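Side-chain contacts in alpha-amylase (PDB 6M4K), which probably hydrolyses internal alpha-1,4-glucosidic bonds of starch-like polysaccharides as a calcium- and chloride-dependent amylase: residues G311-I316 / W348-V353; K373-E376 / E381-C384. All coordinates share one frame; numbering follows the deposited sequence. Where two conformers were deposited one is given.

Contact 1: G311-I316 / W348-V353; sequences GGFGTI and WPRNIV
Phe313 and Ile352 mark the closest approach of the two backbones, with their CA atoms 8.6 Å apart, so side chains alone bridge the gap. Both segments belong to loops of the TIM barrel of glycosyl hydrolase family 13: 311-316 lies in the loop that runs from strand 295-297 to helix 322-334, whereas segment 348-353 follows the last barrel strand, 339-344, and enters the small hairpin 352-353/356-357. A type II' turn from Gly311 to Gly314, closed by Gly314 N to Gly311 O at 3.0 Å, pushes Phe313 out toward the hairpin. The run of glycines resembles the mobile glycine-rich loop of animal alpha-amylases, and Phe313 itself occupies two conformers, so its packing on the hairpin holds for one of them.

In this conformer the contact is a CH-pi pair. Ile352 CD1 sits 3.6 Å from the centroid of the Phe313 ring and only 14° off its normal, squarely over one face, while Ile352 CG1 comes 3.7 Å from Phe313 CE2. Ile352 takes its CG1 branch beside its own backbone N, and the extended second torsion then delivers CD1 to the ring. Arg350 slides past Phe313 in the opposite sense, its guanidinium plane 78° from the ring, and makes a cation-pi interaction with Phe320. A bend at chi3 (75°) brings the guanidinium face up to the isoleucine: Ile352 CD1 lies 3.7 Å above the guanidinium plane, toward its rim. The same methyl thus meets two flat groups, while Arg350 CD packs 3.8 Å from Phe313 CE1.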
ATOM      1  N   GLY A 311     -11.208  13.584   5.637  0.50 27.58           N
ATOM      2  CA  GLY A 311     -11.728  14.211   4.451  0.50 27.74           C
ATOM      3  C   GLY A 311     -12.717  13.369   3.691  0.50 28.04           C
ATOM      4  O   GLY A 311     -13.349  13.881   2.759  0.50 28.37           O
ATOM      5  N   GLY A 312     -12.872  12.094   4.049  1.00 24.77           N
ATOM      6  CA  GLY A 312     -13.895  11.265   3.432  1.00 24.81           C
ATOM      7  C   GLY A 312     -13.550  10.993   1.987  1.00 23.78           C
ATOM      8  O   GLY A 312     -12.540  10.352   1.682  1.00 20.77           O
ATOM      9  N   PHE A 313     -14.324  11.547   1.052  0.50 20.03           N
ATOM     10  CA  PHE A 313     -14.052  11.376  -0.373  0.50 18.15           C
ATOM     11  C   PHE A 313     -13.447  12.614  -1.039  0.50 17.11           C
ATOM     12  O   PHE A 313     -13.300  12.636  -2.267  0.50 17.85           O
ATOM     13  CB  PHE A 313     -15.320  10.939  -1.114  0.50 20.00           C
ATOM     14  CG  PHE A 313     -15.626   9.473  -0.982  0.50 20.93           C
ATOM     15  CD1 PHE A 313     -14.894   8.538  -1.691  0.50 19.78           C
ATOM     16  CD2 PHE A 313     -16.646   9.032  -0.160  0.50 22.88           C
ATOM     17  CE1 PHE A 313     -15.167   7.188  -1.580  0.50 21.44           C
ATOM     18  CE2 PHE A 313     -16.925   7.678  -0.046  0.50 18.90           C
ATOM     19  CZ  PHE A 313     -16.182   6.761  -0.757  0.50 21.09           C
ATOM     20  N   GLY A 314     -13.071  13.627  -0.267  0.50 16.42           N
ATOM     21  CA  GLY A 314     -12.696  14.906  -0.833  0.50 16.08           C
ATOM     22  C   GLY A 314     -11.216  15.205  -0.986  0.50 15.93           C
ATOM     23  O   GLY A 314     -10.869  16.281  -1.476  0.50 16.92           O
ATOM     24  N   THR A 315     -10.338  14.276  -0.615  1.00 16.68           N
ATOM     25  CA  THR A 315      -8.892  14.495  -0.524  1.00 15.50           C
ATOM     26  C   THR A 315      -8.116  13.357  -1.181  1.00 14.55           C
ATOM     27  O   THR A 315      -7.306  13.590  -2.085  1.00 16.35           O
ATOM     28  CB  THR A 315      -8.432  14.673   0.931  1.00 17.45           C
ATOM     29  OG1 THR A 315      -8.913  15.925   1.442  1.00 19.67           O
ATOM     30  CG2 THR A 315      -6.907  14.661   1.024  1.00 20.31           C
ATOM     31  N   ILE A 316      -8.362  12.119  -0.744  1.00 14.30           N
ATOM     32  CA  ILE A 316      -7.635  10.981  -1.295  1.00 15.04           C
ATOM     33  C   ILE A 316      -7.927  10.835  -2.785  1.00 15.94           C
ATOM     34  O   ILE A 316      -9.073  10.976  -3.234  1.00 16.86           O
ATOM     35  CB  ILE A 316      -7.995   9.709  -0.509  1.00 15.80           C
ATOM     36  CG1 ILE A 316      -7.592   9.838   0.966  1.00 16.50           C
ATOM     37  CG2 ILE A 316      -7.336   8.480  -1.136  1.00 17.71           C
ATOM     38  CD1 ILE A 316      -6.104  10.147   1.189  1.00 18.72           C
ATOM     39  N   TRP A 348     -16.272  -1.349  -8.041  1.00 13.90           N
ATOM     40  CA  TRP A 348     -17.474  -1.666  -7.288  1.00 15.13           C
ATOM     41  C   TRP A 348     -18.437  -0.506  -7.463  1.00 15.18           C
ATOM     42  O   TRP A 348     -18.032   0.576  -7.903  1.00 14.79           O
ATOM     43  CB  TRP A 348     -17.164  -1.924  -5.801  1.00 15.85           C
ATOM     44  CG  TRP A 348     -17.011  -0.683  -4.952  1.00 13.90           C
ATOM     45  CD1 TRP A 348     -17.972  -0.098  -4.164  1.00 14.41           C
ATOM     46  CD2 TRP A 348     -15.825   0.113  -4.789  1.00 14.15           C
ATOM     47  NE1 TRP A 348     -17.453   1.012  -3.528  1.00 14.65           N
ATOM     48  CE2 TRP A 348     -16.142   1.163  -3.900  1.00 14.63           C
ATOM     49  CE3 TRP A 348     -14.523   0.037  -5.309  1.00 13.06           C
ATOM     50  CZ2 TRP A 348     -15.212   2.125  -3.523  1.00 16.41           C
ATOM     51  CZ3 TRP A 348     -13.596   1.001  -4.923  1.00 14.97           C
ATOM     52  CH2 TRP A 348     -13.953   2.029  -4.045  1.00 16.24           C
ATOM     53  N   PRO A 349     -19.764  -0.717  -7.176  1.00 15.91           N
ATOM     54  CA  PRO A 349     -20.735   0.366  -7.443  1.00 14.26           C
ATOM     55  C   PRO A 349     -20.709   1.445  -6.369  1.00 16.22           C
ATOM     56  O   PRO A 349     -21.651   1.624  -5.580  1.00 15.72           O
ATOM     57  CB  PRO A 349     -22.064  -0.398  -7.488  1.00 15.70           C
ATOM     58  CG  PRO A 349     -21.862  -1.508  -6.513  1.00 16.20           C
ATOM     59  CD  PRO A 349     -20.428  -1.952  -6.720  1.00 16.04           C
ATOM     60  N   ARG A 350     -19.598   2.189  -6.315  1.00 15.87           N
ATOM     61  CA  ARG A 350     -19.475   3.275  -5.353  1.00 14.28           C
ATOM     62  C   ARG A 350     -20.665   4.216  -5.485  1.00 15.30           C
ATOM     63  O   ARG A 350     -21.019   4.628  -6.591  1.00 16.06           O
ATOM     64  CB  ARG A 350     -18.169   4.043  -5.598  1.00 15.78           C
ATOM     65  CG  ARG A 350     -17.848   5.075  -4.513  1.00 16.76           C
ATOM     66  CD  ARG A 350     -16.602   5.894  -4.840  1.00 16.83           C
ATOM     67  NE  ARG A 350     -16.913   6.868  -5.878  1.00 17.43           N
ATOM     68  CZ  ARG A 350     -16.130   7.881  -6.228  1.00 18.78           C
ATOM     69  NH1 ARG A 350     -14.957   8.055  -5.633  1.00 20.34           N
ATOM     70  NH2 ARG A 350     -16.522   8.731  -7.169  1.00 19.94           N
ATOM     71  N   ASN A 351     -21.268   4.557  -4.351  1.00 15.13           N
ATOM     72  CA  ASN A 351     -22.566   5.241  -4.354  1.00 15.82           C
ATOM     73  C   ASN A 351     -22.595   6.174  -3.141  1.00 14.54           C
ATOM     74  O   ASN A 351     -23.037   5.789  -2.058  1.00 14.95           O
ATOM     75  CB  ASN A 351     -23.692   4.215  -4.307  1.00 15.79           C
ATOM     76  CG  ASN A 351     -25.053   4.843  -4.443  1.00 16.20           C
ATOM     77  OD1 ASN A 351     -25.348   5.453  -5.463  1.00 18.53           O
ATOM     78  ND2 ASN A 351     -25.882   4.701  -3.428  1.00 16.11           N
ATOM     79  N   ILE A 352     -22.082   7.389  -3.329  1.00 15.92           N
ATOM     80  CA  ILE A 352     -21.860   8.296  -2.205  1.00 17.65           C
ATOM     81  C   ILE A 352     -23.144   9.052  -1.889  1.00 17.75           C
ATOM     82  O   ILE A 352     -23.680   9.774  -2.736  1.00 20.61           O
ATOM     83  CB  ILE A 352     -20.679   9.244  -2.467  1.00 17.55           C
ATOM     84  CG1 ILE A 352     -19.405   8.421  -2.688  1.00 18.97           C
ATOM     85  CG2 ILE A 352     -20.497  10.210  -1.289  1.00 20.10           C
ATOM     86  CD1 ILE A 352     -18.275   9.198  -3.355  1.00 17.98           C
ATOM     87  N   VAL A 353     -23.635   8.884  -0.668  1.00 16.84           N
ATOM     88  CA  VAL A 353     -24.858   9.523  -0.198  1.00 19.01           C
ATOM     89  C   VAL A 353     -24.533  10.136   1.153  1.00 20.59           C
ATOM     90  O   VAL A 353     -24.095   9.432   2.069  1.00 21.87           O
ATOM     91  CB  VAL A 353     -26.014   8.510  -0.076  1.00 18.33           C
ATOM     92  CG1 VAL A 353     -27.273   9.180   0.463  1.00 21.05           C
ATOM     93  CG2 VAL A 353     -26.282   7.853  -1.423  1.00 21.86           C
TER

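Contact 2: K373-E376 / E381-C384; sequences KDVE and EWIC. With SO4 (sulfate ion), chain E.
Lys373 and Glu381 join the two segments with a salt bridge, the lysine chain extended beyond CG and crossing the glutamate at about a right angle. Lys373 NZ gives a hydrogen bond of 2.7 Å to Glu381 OE1, which receives it on its syn lone pair. A water completes the link, accepting from Lys373 NZ at 3.2 Å and donating to Glu381 OE2 at 2.8 Å, so both carboxylate oxygens are engaged and the ammonium group has two acceptors.

Trp382 packs next to this polar pair, against Val375. Val375 CG2 stands over its six-membered ring, 3.6 Å from the centroid and 6° from the normal; with CG1 anti to the backbone N (chi1 172°), the other methyl, CG2, is the one brought over the ring. Val375 CG1 touches the indole near CG and also reaches Cys384 SG at 4.1 Å. Backbone carbonyls also approach the indole, Lys373 O lying 3.4 Å from Trp382 CZ2.

Several other polar groups find partners outside the two segments. Asp374 N donates to O2 of a sulfate, probably from the crystallisation liquor, at 2.8 Å and nearly straight (166°); Asn367 ND2 binds the same ion. Asp374 OD1 forms a salt bridge with Lys26, and Asp29 OD2 accepts from Val375 N. On the other segment, Asn379 OD1 takes both Glu381 N and Trp382 N, the first of these making an Asx turn. Trp25 meets Trp382 edge-to-face. The arrangement is that of a loop pinched by the disulfide Cys377-Cys384 between the last strand and last helix of a TIM barrel, where it meets the region following the first strand.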
ATOM      1  N   LYS A 373     -13.516 -14.174  -8.803  1.00 15.00           N
ATOM      2  CA  LYS A 373     -13.226 -14.456 -10.201  1.00 18.12           C
ATOM      3  C   LYS A 373     -11.733 -14.408 -10.472  1.00 16.28           C
ATOM      4  O   LYS A 373     -10.978 -13.691  -9.803  1.00 16.10           O
ATOM      5  CB  LYS A 373     -13.865 -13.406 -11.102  1.00 18.44           C
ATOM      6  CG  LYS A 373     -15.363 -13.427 -11.144  1.00 22.29           C
ATOM      7  CD  LYS A 373     -15.793 -12.432 -12.200  1.00 24.11           C
ATOM      8  CE  LYS A 373     -17.248 -12.138 -12.098  1.00 25.34           C
ATOM      9  NZ  LYS A 373     -17.691 -11.288 -13.240  1.00 22.31           N
ATOM     10  N   ASP A 374     -11.312 -15.149 -11.496  1.00 16.50           N
ATOM     11  CA  ASP A 374      -9.991 -14.959 -12.071  1.00 16.23           C
ATOM     12  C   ASP A 374      -9.837 -13.517 -12.530  1.00 16.69           C
ATOM     13  O   ASP A 374     -10.767 -12.914 -13.079  1.00 18.27           O
ATOM     14  CB  ASP A 374      -9.803 -15.867 -13.293  1.00 19.71           C
ATOM     15  CG  ASP A 374      -9.613 -17.328 -12.930  1.00 20.69           C
ATOM     16  OD1 ASP A 374      -9.476 -17.666 -11.741  1.00 22.05           O
ATOM     17  OD2 ASP A 374      -9.603 -18.159 -13.870  1.00 26.04           O
ATOM     18  N   VAL A 375      -8.649 -12.957 -12.315  1.00 15.82           N
ATOM     19  CA  VAL A 375      -8.390 -11.591 -12.746  1.00 16.33           C
ATOM     20  C   VAL A 375      -8.300 -11.520 -14.264  1.00 17.54           C
ATOM     21  O   VAL A 375      -7.638 -12.344 -14.909  1.00 19.26           O
ATOM     22  CB  VAL A 375      -7.083 -11.075 -12.121  1.00 16.24           C
ATOM     23  CG1 VAL A 375      -6.708  -9.731 -12.720  1.00 17.25           C
ATOM     24  CG2 VAL A 375      -7.222 -10.975 -10.619  1.00 16.89           C
ATOM     25  N   GLU A 376      -8.944 -10.510 -14.834  1.00 17.41           N
ATOM     26  CA  GLU A 376      -8.709 -10.097 -16.214  0.50 17.41           C
ATOM     27  C   GLU A 376      -8.565  -8.584 -16.191  1.00 16.86           C
ATOM     28  O   GLU A 376      -9.546  -7.864 -15.990  1.00 18.52           O
ATOM     29  CB  GLU A 376      -9.845 -10.520 -17.147  0.50 21.97           C
ATOM     30  CG  GLU A 376      -9.566 -10.139 -18.593  0.50 26.32           C
ATOM     31  CD  GLU A 376     -10.711 -10.464 -19.529  0.50 30.28           C
ATOM     32  OE1 GLU A 376     -11.525 -11.348 -19.195  0.50 31.93           O
ATOM     33  OE2 GLU A 376     -10.797  -9.828 -20.600  0.50 34.09           O
ATOM     34  N   GLU A 381     -13.861  -4.643 -14.263  1.00 17.92           N
ATOM     35  CA  GLU A 381     -13.974  -5.206 -12.925  1.00 16.93           C
ATOM     36  C   GLU A 381     -12.665  -5.164 -12.159  1.00 16.40           C
ATOM     37  O   GLU A 381     -12.668  -4.813 -10.979  1.00 17.20           O
ATOM     38  CB  GLU A 381     -14.485  -6.649 -12.986  1.00 16.67           C
ATOM     39  CG  GLU A 381     -15.811  -6.766 -13.742  1.00 18.01           C
ATOM     40  CD  GLU A 381     -16.243  -8.197 -13.935  1.00 20.29           C
ATOM     41  OE1 GLU A 381     -16.441  -8.904 -12.929  1.00 21.14           O
ATOM     42  OE2 GLU A 381     -16.409  -8.613 -15.104  1.00 25.92           O
ATOM     43  N   TRP A 382     -11.554  -5.526 -12.798  1.00 15.44           N
ATOM     44  CA  TRP A 382     -10.232  -5.412 -12.193  1.00 14.51           C
ATOM     45  C   TRP A 382      -9.535  -4.185 -12.770  1.00 15.56           C
ATOM     46  O   TRP A 382      -9.373  -4.072 -13.988  1.00 16.56           O
ATOM     47  CB  TRP A 382      -9.430  -6.682 -12.463  1.00 16.49           C
ATOM     48  CG  TRP A 382     -10.076  -7.904 -11.895  1.00 14.91           C
ATOM     49  CD1 TRP A 382     -10.907  -8.791 -12.556  1.00 16.65           C
ATOM     50  CD2 TRP A 382      -9.981  -8.385 -10.540  1.00 15.33           C
ATOM     51  NE1 TRP A 382     -11.307  -9.784 -11.697  1.00 16.68           N
ATOM     52  CE2 TRP A 382     -10.754  -9.563 -10.458  1.00 16.31           C
ATOM     53  CE3 TRP A 382      -9.309  -7.940  -9.388  1.00 14.09           C
ATOM     54  CZ2 TRP A 382     -10.870 -10.299  -9.279  1.00 16.16           C
ATOM     55  CZ3 TRP A 382      -9.427  -8.677  -8.215  1.00 15.22           C
ATOM     56  CH2 TRP A 382     -10.200  -9.844  -8.169  1.00 14.46           C
ATOM     57  N   ILE A 383      -9.116  -3.272 -11.889  1.00 14.82           N
ATOM     58  CA  ILE A 383      -8.545  -2.004 -12.339  1.00 15.09           C
ATOM     59  C   ILE A 383      -7.089  -2.170 -12.768  1.00 13.74           C
ATOM     60  O   ILE A 383      -6.651  -1.581 -13.764  1.00 15.14           O
ATOM     61  CB  ILE A 383      -8.703  -0.939 -11.238  1.00 15.31           C
ATOM     62  CG1 ILE A 383     -10.173  -0.828 -10.803  1.00 15.34           C
ATOM     63  CG2 ILE A 383      -8.135   0.408 -11.695  1.00 16.16           C
ATOM     64  CD1 ILE A 383     -11.164  -0.494 -11.942  1.00 16.84           C
ATOM     65  N   CYS A 384      -6.313  -2.938 -11.995  1.00 14.38           N
ATOM     66  CA  CYS A 384      -4.911  -3.246 -12.310  1.00 15.07           C
ATOM     67  C   CYS A 384      -4.051  -1.999 -12.519  1.00 13.67           C
ATOM     68  O   CYS A 384      -3.332  -1.884 -13.509  1.00 13.89           O
ATOM     69  CB  CYS A 384      -4.800  -4.182 -13.510  1.00 15.64           C
ATOM     70  SG  CYS A 384      -5.550  -5.792 -13.250  1.00 18.26           S
TER
HETATM   71  S   SO4 E 604     -14.212 -16.692 -13.817  0.80 30.01           S
HETATM   72  O1  SO4 E 604     -14.457 -15.303 -14.179  0.80 28.12           O
HETATM   73  O2  SO4 E 604     -13.140 -16.808 -12.831  0.80 25.79           O
HETATM   74  O3  SO4 E 604     -13.844 -17.435 -15.021  0.80 38.73           O
HETATM   75  O4  SO4 E 604     -15.431 -17.259 -13.249  0.80 36.37           O
HETATM   76  O   HOH W   1     -16.375 -11.241 -16.111  1.00 35.37           O

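Overall arrangement
Both contacts lie in loops of the barrel domain, away from the calcium site, yet they solve the packing of long loops differently. Contact 1 is a surface contact, held by apolar and arginine-to-ring packing, without polar bonds between its segments, and ties the loop after strand 295-297 to the hairpin that follows strand 339-344. Contact 2 is partly buried and folds one later loop on itself, combining an ion pair with a tryptophan platform next to a disulfide. The centres of contact 1 and contact 2 are about 21 Å apart, and their nearest atoms about 6 Å apart. Backbone bonds from Glu381 to Asn347 and from Ile383 to Ser345 bring segment 381-384 alongside the approach to 348-353.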